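Local coordinates for putative fructose-bisphosphate aldolase (Coccidioides immitis, PDB 3PM6), which is a putative member of the class II fructose-bisphosphate aldolase family, a zinc-containing protein built as a closed eight-stranded TIM barrel, at residues E96-A101 with D115-D120; L58-I63 with D90-P95; I236-I241 with M292-G297; I29-V34 with V245-V250. All coordinates share one frame; numbering follows the deposited sequence.

Contact 1 (E96-A101 with D115-D120); sequences EIIKRA and DSIMVD
Ile98, on the inner side of helix 96-101, meets Ile117 and Val119 of strand 116-119, and the contact is made by aliphatic carbons. The closest pair is Ile98 CD1 with Val119 CG1 at 3.9 Å, the two side chains crossing at about a right angle. CG1 of Ile98 lies anti to the carbonyl carbon (chi1 -73°), and CD1 at the end of that branch also comes near CA of Val119. The other branch makes the second contact: Ile98 CG2 approaches Ile117 CG2 at 4.3 Å. One helical turn on, Ala101 CB lies 4.3 Å from Ile117 CD1. CG2 of Ile117 thus meets the Ile98 side chain, while its CD1 meets Ala101 CB and the Ile98 carbonyl oxygen. Separations of this size mark van der Waals packing, and 190 Å² of surface is buried in all.

Backbone atoms add a little to the packing, Ile117 CD1 lying 4.2 Å from Ile98 O. At its C-terminal end the strand gives way to an inverse gamma turn centred on Val119.

The helix and strand axes are 9.8 Å apart and run antiparallel at 174°, as when a barrel helix returns the chain along the outside of the sheet before the next strand. Neighbouring elements pack on the same side chains: Ile98 also meets Ala92 of strand 85-92 and Leu136 of helix 126-141, while Ala101 touches Leu89 and Ile63. Met118, whose CB points away from the helix, instead meets Asp90 and His227 near the zinc ion.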
loop_
_atom_site.group_PDB
_atom_site.type_symbol
_atom_site.label_atom_id
_atom_site.label_comp_id
_atom_site.label_asym_id
_atom_site.label_seq_id
_atom_site.Cartn_x
_atom_site.Cartn_y
_atom_site.Cartn_z
ATOM N N GLU A 96 1.230 3.569 24.061
ATOM C CA GLU A 96 -0.111 3.627 23.466
ATOM C C GLU A 96 -0.143 3.102 22.032
ATOM O O GLU A 96 -1.051 2.366 21.636
ATOM C CB GLU A 96 -0.679 5.057 23.523
ATOM N N ILE A 97 0.860 3.460 21.247
ATOM C CA ILE A 97 0.923 2.990 19.863
ATOM C C ILE A 97 1.220 1.493 19.763
ATOM O O ILE A 97 0.800 0.816 18.827
ATOM C CB ILE A 97 1.959 3.791 19.061
ATOM C CG1 ILE A 97 1.321 5.105 18.597
ATOM C CG2 ILE A 97 2.354 3.042 17.815
ATOM C CD1 ILE A 97 1.170 6.169 19.653
ATOM N N ILE A 98 1.977 0.988 20.717
ATOM C CA ILE A 98 2.350 -0.423 20.718
ATOM C C ILE A 98 1.076 -1.261 20.944
ATOM O O ILE A 98 0.787 -2.202 20.197
ATOM C CB ILE A 98 3.470 -0.664 21.765
ATOM C CG1 ILE A 98 4.781 -0.061 21.222
ATOM C CG2 ILE A 98 3.645 -2.156 22.107
ATOM C CD1 ILE A 98 5.933 0.011 22.218
ATOM N N LYS A 99 0.293 -0.883 21.942
ATOM C CA LYS A 99 -0.947 -1.600 22.242
ATOM C C LYS A 99 -1.896 -1.472 21.064
ATOM O O LYS A 99 -2.545 -2.434 20.704
ATOM C CB LYS A 99 -1.612 -1.024 23.472
ATOM C CG LYS A 99 -0.797 -1.131 24.679
ATOM C CD LYS A 99 -1.221 0.002 25.606
ATOM C CE LYS A 99 -0.550 -0.160 26.916
ATOM N NZ LYS A 99 -0.943 -1.470 27.471
ATOM N N ARG A 100 -1.948 -0.293 20.449
ATOM C CA ARG A 100 -2.823 -0.098 19.304
ATOM C C ARG A 100 -2.399 -1.021 18.152
ATOM O O ARG A 100 -3.241 -1.690 17.511
ATOM C CB ARG A 100 -2.823 1.364 18.870
ATOM C CG ARG A 100 -3.757 1.663 17.680
ATOM C CD ARG A 100 -3.486 3.049 17.049
ATOM N NE ARG A 100 -4.327 3.251 15.867
ATOM C CZ ARG A 100 -4.493 4.416 15.238
ATOM N NH1 ARG A 100 -5.287 4.484 14.184
ATOM N NH2 ARG A 100 -3.883 5.518 15.667
ATOM N N ALA A 101 -1.095 -1.085 17.899
ATOM C CA ALA A 101 -0.583 -2.032 16.889
ATOM C C ALA A 101 -0.846 -3.499 17.276
ATOM O O ALA A 101 -1.208 -4.303 16.436
ATOM C CB ALA A 101 0.897 -1.799 16.630
ATOM N N ASP A 115 3.766 -9.540 13.110
ATOM C CA ASP A 115 4.348 -10.744 13.707
ATOM C C ASP A 115 5.263 -10.392 14.890
ATOM O O ASP A 115 5.464 -11.203 15.784
ATOM C CB ASP A 115 5.121 -11.512 12.650
ATOM C CG ASP A 115 4.254 -11.881 11.456
ATOM O OD1 ASP A 115 3.366 -12.730 11.611
ATOM O OD2 ASP A 115 4.444 -11.316 10.368
ATOM N N SER A 116 5.835 -9.180 14.871
ATOM C CA SER A 116 6.789 -8.748 15.899
ATOM C C SER A 116 6.782 -7.253 16.027
ATOM O O SER A 116 6.382 -6.542 15.111
ATOM C CB SER A 116 8.215 -9.248 15.613
ATOM O OG SER A 116 8.654 -8.878 14.324
ATOM N N ILE A 117 7.206 -6.746 17.171
ATOM C CA ILE A 117 7.128 -5.300 17.368
ATOM C C ILE A 117 8.375 -4.932 18.103
ATOM O O ILE A 117 8.796 -5.654 18.992
ATOM C CB ILE A 117 5.884 -4.946 18.224
ATOM C CG1 ILE A 117 4.584 -5.255 17.466
ATOM C CG2 ILE A 117 5.939 -3.485 18.777
ATOM C CD1 ILE A 117 3.281 -4.939 18.304
ATOM N N MET A 118 8.980 -3.814 17.736
ATOM C CA MET A 118 10.078 -3.338 18.508
ATOM C C MET A 118 9.577 -2.441 19.624
ATOM O O MET A 118 9.131 -1.339 19.365
ATOM C CB MET A 118 11.137 -2.609 17.646
ATOM C CG MET A 118 12.294 -2.108 18.484
ATOM S SD MET A 118 13.386 -0.976 17.585
ATOM C CE MET A 118 14.747 -0.947 18.796
ATOM N N VAL A 119 9.678 -2.908 20.865
ATOM C CA VAL A 119 9.305 -2.086 22.036
ATOM C C VAL A 119 10.524 -1.246 22.370
ATOM O O VAL A 119 11.399 -1.687 23.115
ATOM C CB VAL A 119 8.880 -2.966 23.261
ATOM C CG1 VAL A 119 8.421 -2.097 24.390
ATOM C CG2 VAL A 119 7.787 -3.972 22.840
ATOM N N ASP A 120 10.595 -0.065 21.773
ATOM C CA ASP A 120 11.764 0.785 21.812
ATOM C C ASP A 120 11.538 1.863 22.866
ATOM O O ASP A 120 11.040 2.949 22.560
ATOM C CB ASP A 120 11.995 1.449 20.428
ATOM C CG ASP A 120 13.242 2.317 20.412
ATOM O OD1 ASP A 120 13.894 2.372 21.475
ATOM O OD2 ASP A 120 13.605 2.901 19.355
#

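Contact 2 (L58-I63 with D90-P95); sequences LFPWAI and DHAQDP. With ZN (zinc ion), chain S.
Asp90, Pro60 and Phe59 carry this contact, where the strand ending in Leu58 runs beside the start of segment 90-95. Asp90 is held first through its backbone: its N donates to Leu58 O at 2.9 Å, with an N-H...O angle of 159°. Its side chain lies beside that of Phe59 and points the same way, the carboxylate and ring planes 29° apart. Phe59 CE1 comes 3.4 Å from Asp90 OD2, approaching obliquely. Pro60 turns its ring to the other backbone, CD lying 3.3 Å from Asp90 O and CG 3.6 Å from His91 O. Pro60 CG also packs on Ala92, 3.8 Å from its CA.

His91 follows directly. CD2 of its imidazole stands at the edge of the Phe59 ring, and Asp90 OD1 sits above one face of the imidazole, offset toward the rim.

His91 NE2 binds the zinc ion at 2.1 Å, and His196 and His227 supply the other protein ligands. On the far side of the ring, ND1 is hydrogen-bonded to Asp120 OD2, a second-shell carboxylate that helps fix the rotation of the imidazole and would probably strengthen its donation to the metal.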
loop_
_atom_site.group_PDB
_atom_site.type_symbol
_atom_site.label_atom_id
_atom_site.label_comp_id
_atom_site.label_asym_id
_atom_site.label_seq_id
_atom_site.Cartn_x
_atom_site.Cartn_y
_atom_site.Cartn_z
ATOM N N LEU A 58 7.553 -1.576 9.277
ATOM C CA LEU A 58 6.780 -0.343 9.182
ATOM C C LEU A 58 7.074 0.506 10.417
ATOM O O LEU A 58 7.417 -0.048 11.461
ATOM C CB LEU A 58 5.280 -0.655 9.071
ATOM C CG LEU A 58 4.807 -1.309 7.757
ATOM C CD1 LEU A 58 3.374 -1.739 7.977
ATOM C CD2 LEU A 58 4.881 -0.308 6.551
ATOM N N PHE A 59 6.968 1.845 10.298
ATOM C CA PHE A 59 7.103 2.731 11.459
ATOM C C PHE A 59 5.717 3.017 12.028
ATOM O O PHE A 59 4.702 2.717 11.363
ATOM C CB PHE A 59 7.812 4.045 11.092
ATOM C CG PHE A 59 9.224 3.860 10.655
ATOM C CD1 PHE A 59 10.161 3.219 11.481
ATOM C CD2 PHE A 59 9.638 4.297 9.416
ATOM C CE1 PHE A 59 11.470 3.023 11.057
ATOM C CE2 PHE A 59 10.973 4.110 9.010
ATOM C CZ PHE A 59 11.872 3.480 9.838
ATOM N N PRO A 60 5.639 3.576 13.268
ATOM C CA PRO A 60 4.309 3.961 13.760
ATOM C C PRO A 60 3.575 4.904 12.815
ATOM O O PRO A 60 2.335 4.926 12.777
ATOM C CB PRO A 60 4.626 4.674 15.107
ATOM C CG PRO A 60 5.844 3.951 15.630
ATOM C CD PRO A 60 6.585 3.368 14.381
ATOM N N TRP A 61 4.343 5.694 12.079
ATOM C CA TRP A 61 3.794 6.569 11.048
ATOM C C TRP A 61 2.855 5.863 10.065
ATOM O O TRP A 61 1.934 6.496 9.550
ATOM C CB TRP A 61 4.913 7.248 10.241
ATOM C CG TRP A 61 4.369 7.984 9.053
ATOM C CD1 TRP A 61 3.871 9.258 9.035
ATOM C CD2 TRP A 61 4.223 7.475 7.714
ATOM N NE1 TRP A 61 3.435 9.582 7.763
ATOM C CE2 TRP A 61 3.635 8.509 6.934
ATOM C CE3 TRP A 61 4.550 6.255 7.093
ATOM C CZ2 TRP A 61 3.367 8.362 5.557
ATOM C CZ3 TRP A 61 4.273 6.101 5.737
ATOM C CH2 TRP A 61 3.690 7.155 4.978
ATOM N N ALA A 62 3.109 4.588 9.772
ATOM C CA ALA A 62 2.279 3.874 8.831
ATOM C C ALA A 62 0.853 3.705 9.367
ATOM O O ALA A 62 -0.121 3.752 8.613
ATOM C CB ALA A 62 2.898 2.520 8.479
ATOM N N ILE A 63 0.736 3.539 10.680
ATOM C CA ILE A 63 -0.578 3.459 11.315
ATOM C C ILE A 63 -1.159 4.898 11.442
ATOM O O ILE A 63 -2.313 5.134 11.049
ATOM C CB ILE A 63 -0.481 2.768 12.671
ATOM C CG1 ILE A 63 -0.015 1.316 12.497
ATOM C CG2 ILE A 63 -1.812 2.844 13.409
ATOM C CD1 ILE A 63 0.757 0.761 13.741
ATOM N N ASP A 90 8.833 -1.321 13.584
ATOM C CA ASP A 90 10.153 -0.842 14.060
ATOM C C ASP A 90 9.978 0.430 14.893
ATOM O O ASP A 90 9.035 1.203 14.653
ATOM C CB ASP A 90 11.032 -0.598 12.818
ATOM C CG ASP A 90 12.489 -0.325 13.133
ATOM O OD1 ASP A 90 13.006 -0.700 14.224
ATOM O OD2 ASP A 90 13.132 0.298 12.252
ATOM N N HIS A 91 10.871 0.659 15.867
ATOM C CA HIS A 91 10.900 1.931 16.628
ATOM C C HIS A 91 9.550 2.422 17.126
ATOM O O HIS A 91 9.191 3.578 16.968
ATOM C CB HIS A 91 11.654 3.001 15.830
ATOM C CG HIS A 91 13.086 2.624 15.660
ATOM N ND1 HIS A 91 13.897 2.387 16.747
ATOM C CD2 HIS A 91 13.807 2.280 14.569
ATOM C CE1 HIS A 91 15.076 1.977 16.328
ATOM N NE2 HIS A 91 15.043 1.897 15.015
ATOM N N ALA A 92 8.788 1.533 17.716
ATOM C CA ALA A 92 7.602 1.958 18.376
ATOM C C ALA A 92 8.044 2.521 19.727
ATOM O O ALA A 92 8.479 1.761 20.592
ATOM C CB ALA A 92 6.665 0.764 18.534
ATOM N N GLN A 93 7.950 3.836 19.898
ATOM C CA GLN A 93 8.543 4.486 21.061
ATOM C C GLN A 93 7.520 5.066 22.022
ATOM O O GLN A 93 7.870 5.871 22.895
ATOM C CB GLN A 93 9.569 5.560 20.639
ATOM C CG GLN A 93 10.705 4.996 19.746
ATOM C CD GLN A 93 11.724 6.072 19.352
ATOM O OE1 GLN A 93 11.427 7.271 19.384
ATOM N NE2 GLN A 93 12.932 5.639 18.977
ATOM N N ASP A 94 6.277 4.608 21.875
ATOM C CA ASP A 94 5.126 5.099 22.639
ATOM C C ASP A 94 4.267 3.895 23.039
ATOM O O ASP A 94 3.767 3.196 22.174
ATOM C CB ASP A 94 4.306 6.037 21.745
ATOM C CG ASP A 94 3.133 6.738 22.495
ATOM O OD1 ASP A 94 2.505 6.163 23.435
ATOM O OD2 ASP A 94 2.826 7.899 22.110
ATOM N N PRO A 95 4.111 3.633 24.358
ATOM C CA PRO A 95 3.303 2.512 24.853
ATOM C C PRO A 95 1.887 2.421 24.224
ATOM O O PRO A 95 1.425 1.318 23.864
ATOM C CB PRO A 95 3.230 2.795 26.360
ATOM C CG PRO A 95 4.549 3.433 26.634
ATOM C CD PRO A 95 4.808 4.327 25.457
HETATM ZN ZN ZN S . 16.790 1.448 13.927
#

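Contact 3 (I236-I241 with M292-G297); sequences IFEKCI and MIDSTG
Phe237 of helix 236-241 and Ile293 bring the two backbones nearest, their CA atoms 6.2 Å apart, just where Ile293 leaves helical geometry and the chain turns out of helix 271-292. A Schellman motif ends that helix, with Asp294 at positive phi (62°) as its C-prime residue.

The Phe237 ring is touched in two ways. Over one face lies Ile293 CG2, a CH-pi contact 3.9 Å from the ring centroid and 18° off the normal, displaced toward CG and CD1. Chi1 of Ile293 (73°) sets CG1 between the backbone N and the carbonyl carbon, leaving CG2 on the side of the ring. Met292 comes to the edge instead: its SD is 3.8 Å from Phe237 CE2 in a Met-aromatic contact. Ile241, one turn along the helix, packs CD1 against Ile293 CB at 4.1 Å.

At the partly exposed side Glu238 and Asp294 reach toward each other tip to tip, their carboxylates nearly coplanar. Glu238 OE2 and Asp294 OD2 are 2.7 Å apart, so one acid group probably holds a proton. Lys234 brings positive charge to the pair, forming salt bridges with Glu238 OE2 and Asp294 OD1 and a hydrogen bond to Met292 O.

Inward, the contact rests on the barrel wall. Phe237 and Ile293 both pack on Val248 of strand 245-250, and Ile293 also touches Pro30 of strand 29-33, placing the end of helix 271-292 beside helix 234-242 over the first and last strands.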
loop_
_atom_site.group_PDB
_atom_site.type_symbol
_atom_site.label_atom_id
_atom_site.label_comp_id
_atom_site.label_asym_id
_atom_site.label_seq_id
_atom_site.Cartn_x
_atom_site.Cartn_y
_atom_site.Cartn_z
ATOM N N ILE A 236 31.923 -5.223 7.159
ATOM C CA ILE A 236 31.286 -4.823 8.435
ATOM C C ILE A 236 30.132 -5.770 8.832
ATOM O O ILE A 236 30.041 -6.211 9.979
ATOM C CB ILE A 236 30.779 -3.375 8.402
ATOM C CG1 ILE A 236 31.966 -2.427 8.330
ATOM C CG2 ILE A 236 29.868 -3.083 9.639
ATOM C CD1 ILE A 236 31.562 -0.947 8.030
ATOM N N PHE A 237 29.278 -6.089 7.866
ATOM C CA PHE A 237 28.219 -7.052 8.085
ATOM C C PHE A 237 28.772 -8.387 8.559
ATOM O O PHE A 237 28.287 -8.924 9.566
ATOM C CB PHE A 237 27.347 -7.223 6.835
ATOM C CG PHE A 237 26.428 -6.030 6.526
ATOM C CD1 PHE A 237 25.474 -5.563 7.476
ATOM C CD2 PHE A 237 26.458 -5.432 5.258
ATOM C CE1 PHE A 237 24.594 -4.485 7.173
ATOM C CE2 PHE A 237 25.586 -4.340 4.942
ATOM C CZ PHE A 237 24.651 -3.868 5.918
ATOM N N GLU A 238 29.801 -8.896 7.878
ATOM C CA GLU A 238 30.410 -10.172 8.254
ATOM C C GLU A 238 30.886 -10.133 9.717
ATOM O O GLU A 238 30.614 -11.047 10.471
ATOM C CB GLU A 238 31.562 -10.594 7.303
ATOM C CG GLU A 238 31.170 -10.979 5.836
ATOM C CD GLU A 238 29.978 -11.968 5.747
ATOM O OE1 GLU A 238 29.755 -12.754 6.707
ATOM O OE2 GLU A 238 29.248 -11.962 4.712
ATOM N N LYS A 239 31.555 -9.056 10.115
ATOM C CA LYS A 239 32.035 -8.899 11.487
ATOM C C LYS A 239 30.882 -8.969 12.501
ATOM O O LYS A 239 31.005 -9.639 13.509
ATOM C CB LYS A 239 32.826 -7.590 11.631
ATOM C CG LYS A 239 34.227 -7.652 11.015
ATOM C CD LYS A 239 34.959 -6.316 11.031
ATOM C CE LYS A 239 36.321 -6.516 10.351
ATOM N NZ LYS A 239 36.853 -5.334 9.614
ATOM N N CYS A 240 29.766 -8.303 12.199
ATOM C CA CYS A 240 28.589 -8.283 13.080
ATOM C C CYS A 240 27.900 -9.630 13.180
ATOM O O CYS A 240 27.593 -10.075 14.272
ATOM C CB CYS A 240 27.576 -7.219 12.635
ATOM S SG CYS A 240 28.198 -5.528 12.735
ATOM N N ILE A 241 27.664 -10.272 12.039
ATOM C CA ILE A 241 27.033 -11.593 11.986
ATOM C C ILE A 241 27.845 -12.688 12.719
ATOM O O ILE A 241 27.265 -13.559 13.388
ATOM C CB ILE A 241 26.803 -12.011 10.522
ATOM C CG1 ILE A 241 25.811 -11.023 9.852
ATOM C CG2 ILE A 241 26.369 -13.467 10.443
ATOM C CD1 ILE A 241 25.803 -11.055 8.329
ATOM N N MET A 292 25.062 -9.276 0.649
ATOM C CA MET A 292 26.027 -8.825 1.651
ATOM C C MET A 292 25.836 -9.593 2.951
ATOM O O MET A 292 26.803 -9.979 3.600
ATOM C CB MET A 292 25.886 -7.325 1.932
ATOM C CG MET A 292 26.312 -6.408 0.779
ATOM S SD MET A 292 26.666 -4.719 1.351
ATOM C CE MET A 292 27.407 -4.117 -0.145
ATOM N N ILE A 293 24.589 -9.837 3.327
ATOM C CA ILE A 293 24.375 -10.481 4.625
ATOM C C ILE A 293 24.147 -11.997 4.515
ATOM O O ILE A 293 23.734 -12.644 5.482
ATOM C CB ILE A 293 23.270 -9.767 5.440
ATOM C CG1 ILE A 293 21.881 -10.044 4.864
ATOM C CG2 ILE A 293 23.594 -8.249 5.567
ATOM C CD1 ILE A 293 20.755 -9.248 5.590
ATOM N N ASP A 294 24.398 -12.539 3.317
ATOM C CA ASP A 294 24.343 -13.991 3.046
ATOM C C ASP A 294 22.975 -14.623 3.246
ATOM O O ASP A 294 22.897 -15.775 3.600
ATOM C CB ASP A 294 25.389 -14.766 3.884
ATOM C CG ASP A 294 26.783 -14.204 3.742
ATOM O OD1 ASP A 294 27.216 -13.897 2.599
ATOM O OD2 ASP A 294 27.439 -14.027 4.794
ATOM N N SER A 295 21.899 -13.867 3.040
ATOM C CA SER A 295 20.571 -14.441 3.131
ATOM C C SER A 295 20.158 -14.985 1.754
ATOM O O SER A 295 19.216 -15.766 1.629
ATOM C CB SER A 295 19.573 -13.413 3.654
ATOM O OG SER A 295 19.322 -12.404 2.691
ATOM N N THR A 296 20.881 -14.562 0.722
ATOM C CA THR A 296 20.582 -14.995 -0.645
ATOM C C THR A 296 20.591 -16.531 -0.682
ATOM O O THR A 296 21.514 -17.165 -0.153
ATOM C CB THR A 296 21.597 -14.379 -1.627
ATOM O OG1 THR A 296 21.337 -12.964 -1.729
ATOM C CG2 THR A 296 21.547 -15.063 -3.027
ATOM N N GLY A 297 19.542 -17.124 -1.245
ATOM C CA GLY A 297 19.490 -18.576 -1.383
ATOM C C GLY A 297 19.059 -19.336 -0.145
ATOM O O GLY A 297 18.769 -20.531 -0.230
#

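Contact 4 (I29-V34 with V245-V250); sequences IPAICV and VAKVNV
Ala31 and Asn249 lie opposite each other in the tight middle of two parallel strands, their CA atoms 4.6 Å apart. Ala31 binds on both sides of this pair, its N donating to Val248 O at 2.7 Å and its O accepting from Val250 N at 2.9 Å. The same carbonyl oxygen receives a CA-H...O contact from Asn249 CA at 3.2 Å. Ile29 N to Ala246 O, Val248 N to Ile29 O and Cys33 N to Val250 O continue the series.

These are the first and last strands of the TIM barrel, and their pairing closes the cylinder. Ala31, Lys247 and Asn249 face the same way, and the small CB of Ala31 fits beside both partners, 3.3 Å from Asn249 OD1 and 3.8 Å from Lys247 CE. Lys247 NZ donates to Asn249 OD1 in the carbonyl plane, on a lone pair, and forms a salt bridge with Glu148.

The other face, under helix 271-292, is packed just as tightly where Ile32 and Val250 lie side by side, with CD1 of Ile32 3.8 Å from CB of Val250. The looser part is limited to Pro30 and the strand ends. Pro30 and Val248 are paired in register, yet Pro30 CB lies 4.9 Å from Val248 O, and the terminal residues Val34 and Val245 make no contact across the two segments.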
loop_
_atom_site.group_PDB
_atom_site.type_symbol
_atom_site.label_atom_id
_atom_site.label_comp_id
_atom_site.label_asym_id
_atom_site.label_seq_id
_atom_site.Cartn_x
_atom_site.Cartn_y
_atom_site.Cartn_z
ATOM N N ILE A 29 18.785 -11.944 8.638
ATOM C CA ILE A 29 17.537 -11.666 7.953
ATOM C C ILE A 29 17.587 -10.190 7.537
ATOM O O ILE A 29 17.935 -9.334 8.349
ATOM C CB ILE A 29 16.344 -11.894 8.940
ATOM C CG1 ILE A 29 16.338 -13.341 9.457
ATOM C CG2 ILE A 29 14.981 -11.479 8.328
ATOM C CD1 ILE A 29 16.307 -14.457 8.350
ATOM N N PRO A 30 17.296 -9.895 6.259
ATOM C CA PRO A 30 17.225 -8.486 5.864
ATOM C C PRO A 30 15.905 -7.903 6.347
ATOM O O PRO A 30 14.876 -8.428 6.010
ATOM C CB PRO A 30 17.250 -8.535 4.324
ATOM C CG PRO A 30 16.726 -9.937 3.952
ATOM C CD PRO A 30 17.025 -10.839 5.144
ATOM N N ALA A 31 15.953 -6.846 7.150
ATOM C CA ALA A 31 14.747 -6.235 7.744
ATOM C C ALA A 31 14.606 -4.822 7.189
ATOM O O ALA A 31 15.248 -3.883 7.664
ATOM C CB ALA A 31 14.866 -6.212 9.267
ATOM N N ILE A 32 13.800 -4.671 6.155
ATOM C CA ILE A 32 13.811 -3.463 5.337
ATOM C C ILE A 32 12.653 -2.588 5.696
ATOM O O ILE A 32 11.494 -3.007 5.562
ATOM C CB ILE A 32 13.677 -3.849 3.809
ATOM C CG1 ILE A 32 14.630 -4.999 3.450
ATOM C CG2 ILE A 32 13.818 -2.625 2.902
ATOM C CD1 ILE A 32 16.098 -4.678 3.672
ATOM N N CYS A 33 12.960 -1.380 6.173
ATOM C CA CYS A 33 11.968 -0.370 6.422
ATOM C C CYS A 33 11.389 0.146 5.151
ATOM O O CYS A 33 12.121 0.521 4.214
ATOM C CB CYS A 33 12.584 0.822 7.171
ATOM S SG CYS A 33 13.293 0.308 8.714
ATOM N N VAL A 34 10.071 0.247 5.128
ATOM C CA VAL A 34 9.387 0.824 3.965
ATOM C C VAL A 34 8.283 1.743 4.420
ATOM O O VAL A 34 7.851 1.645 5.577
ATOM C CB VAL A 34 8.757 -0.261 3.065
ATOM C CG1 VAL A 34 9.825 -1.108 2.378
ATOM C CG2 VAL A 34 7.779 -1.109 3.834
ATOM N N VAL A 245 24.794 -11.206 15.251
ATOM C CA VAL A 245 23.728 -10.454 14.572
ATOM C C VAL A 245 22.923 -11.346 13.644
ATOM O O VAL A 245 23.480 -11.915 12.696
ATOM C CB VAL A 245 24.296 -9.242 13.822
ATOM C CG1 VAL A 245 23.250 -8.638 12.870
ATOM C CG2 VAL A 245 24.770 -8.203 14.855
ATOM N N ALA A 246 21.619 -11.473 13.916
ATOM C CA ALA A 246 20.763 -12.349 13.121
ATOM C C ALA A 246 19.705 -11.591 12.352
ATOM O O ALA A 246 18.974 -12.187 11.571
ATOM C CB ALA A 246 20.081 -13.415 14.024
ATOM N N LYS A 247 19.604 -10.290 12.595
ATOM C CA LYS A 247 18.632 -9.442 11.920
ATOM C C LYS A 247 19.337 -8.131 11.635
ATOM O O LYS A 247 19.901 -7.500 12.558
ATOM C CB LYS A 247 17.406 -9.217 12.812
ATOM C CG LYS A 247 16.303 -8.281 12.231
ATOM C CD LYS A 247 15.090 -8.273 13.180
ATOM C CE LYS A 247 14.036 -7.236 12.843
ATOM N NZ LYS A 247 14.301 -5.923 13.508
ATOM N N VAL A 248 19.316 -7.733 10.357
ATOM C CA VAL A 248 19.897 -6.463 9.910
ATOM C C VAL A 248 18.813 -5.525 9.364
ATOM O O VAL A 248 18.156 -5.828 8.340
ATOM C CB VAL A 248 20.973 -6.719 8.817
ATOM C CG1 VAL A 248 21.403 -5.408 8.156
ATOM C CG2 VAL A 248 22.158 -7.489 9.401
ATOM N N ASN A 249 18.648 -4.378 10.043
ATOM C CA ASN A 249 17.711 -3.340 9.667
ATOM C C ASN A 249 18.318 -2.371 8.669
ATOM O O ASN A 249 19.439 -1.866 8.872
ATOM C CB ASN A 249 17.273 -2.502 10.898
ATOM C CG ASN A 249 16.372 -3.292 11.850
ATOM O OD1 ASN A 249 16.233 -4.515 11.720
ATOM N ND2 ASN A 249 15.755 -2.603 12.792
ATOM N N VAL A 250 17.502 -2.008 7.687
ATOM C CA VAL A 250 17.914 -1.143 6.614
ATOM C C VAL A 250 16.816 -0.149 6.355
ATOM O O VAL A 250 15.648 -0.486 6.419
ATOM C CB VAL A 250 18.124 -1.967 5.324
ATOM C CG1 VAL A 250 18.599 -1.080 4.206
ATOM C CG2 VAL A 250 19.146 -3.066 5.576
#

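Overall arrangement
From the N terminus, strand 29-33, the first of the barrel, pairs with strand 245-250, the last: contact 4 closes the longest loop. Contacts 2 and 1 nest inside it, in series, closing short loops of 26 and 13 residues. Contact 2 links the second and third strands, and contact 1 sets helix 95-103 against the fourth. They touch through Asp120 and His91, while contact 2 meets contact 4 through Asp90 and Cys33. Contact 3 closes a 50-residue loop joining helix 234-242 to the end of helix 271-292; it crosses contact 4, since strand 245-250 lies within that loop, and their centres are about 11 Å apart. Contacts 1 and 3 lie on opposite sides of the chain's centre.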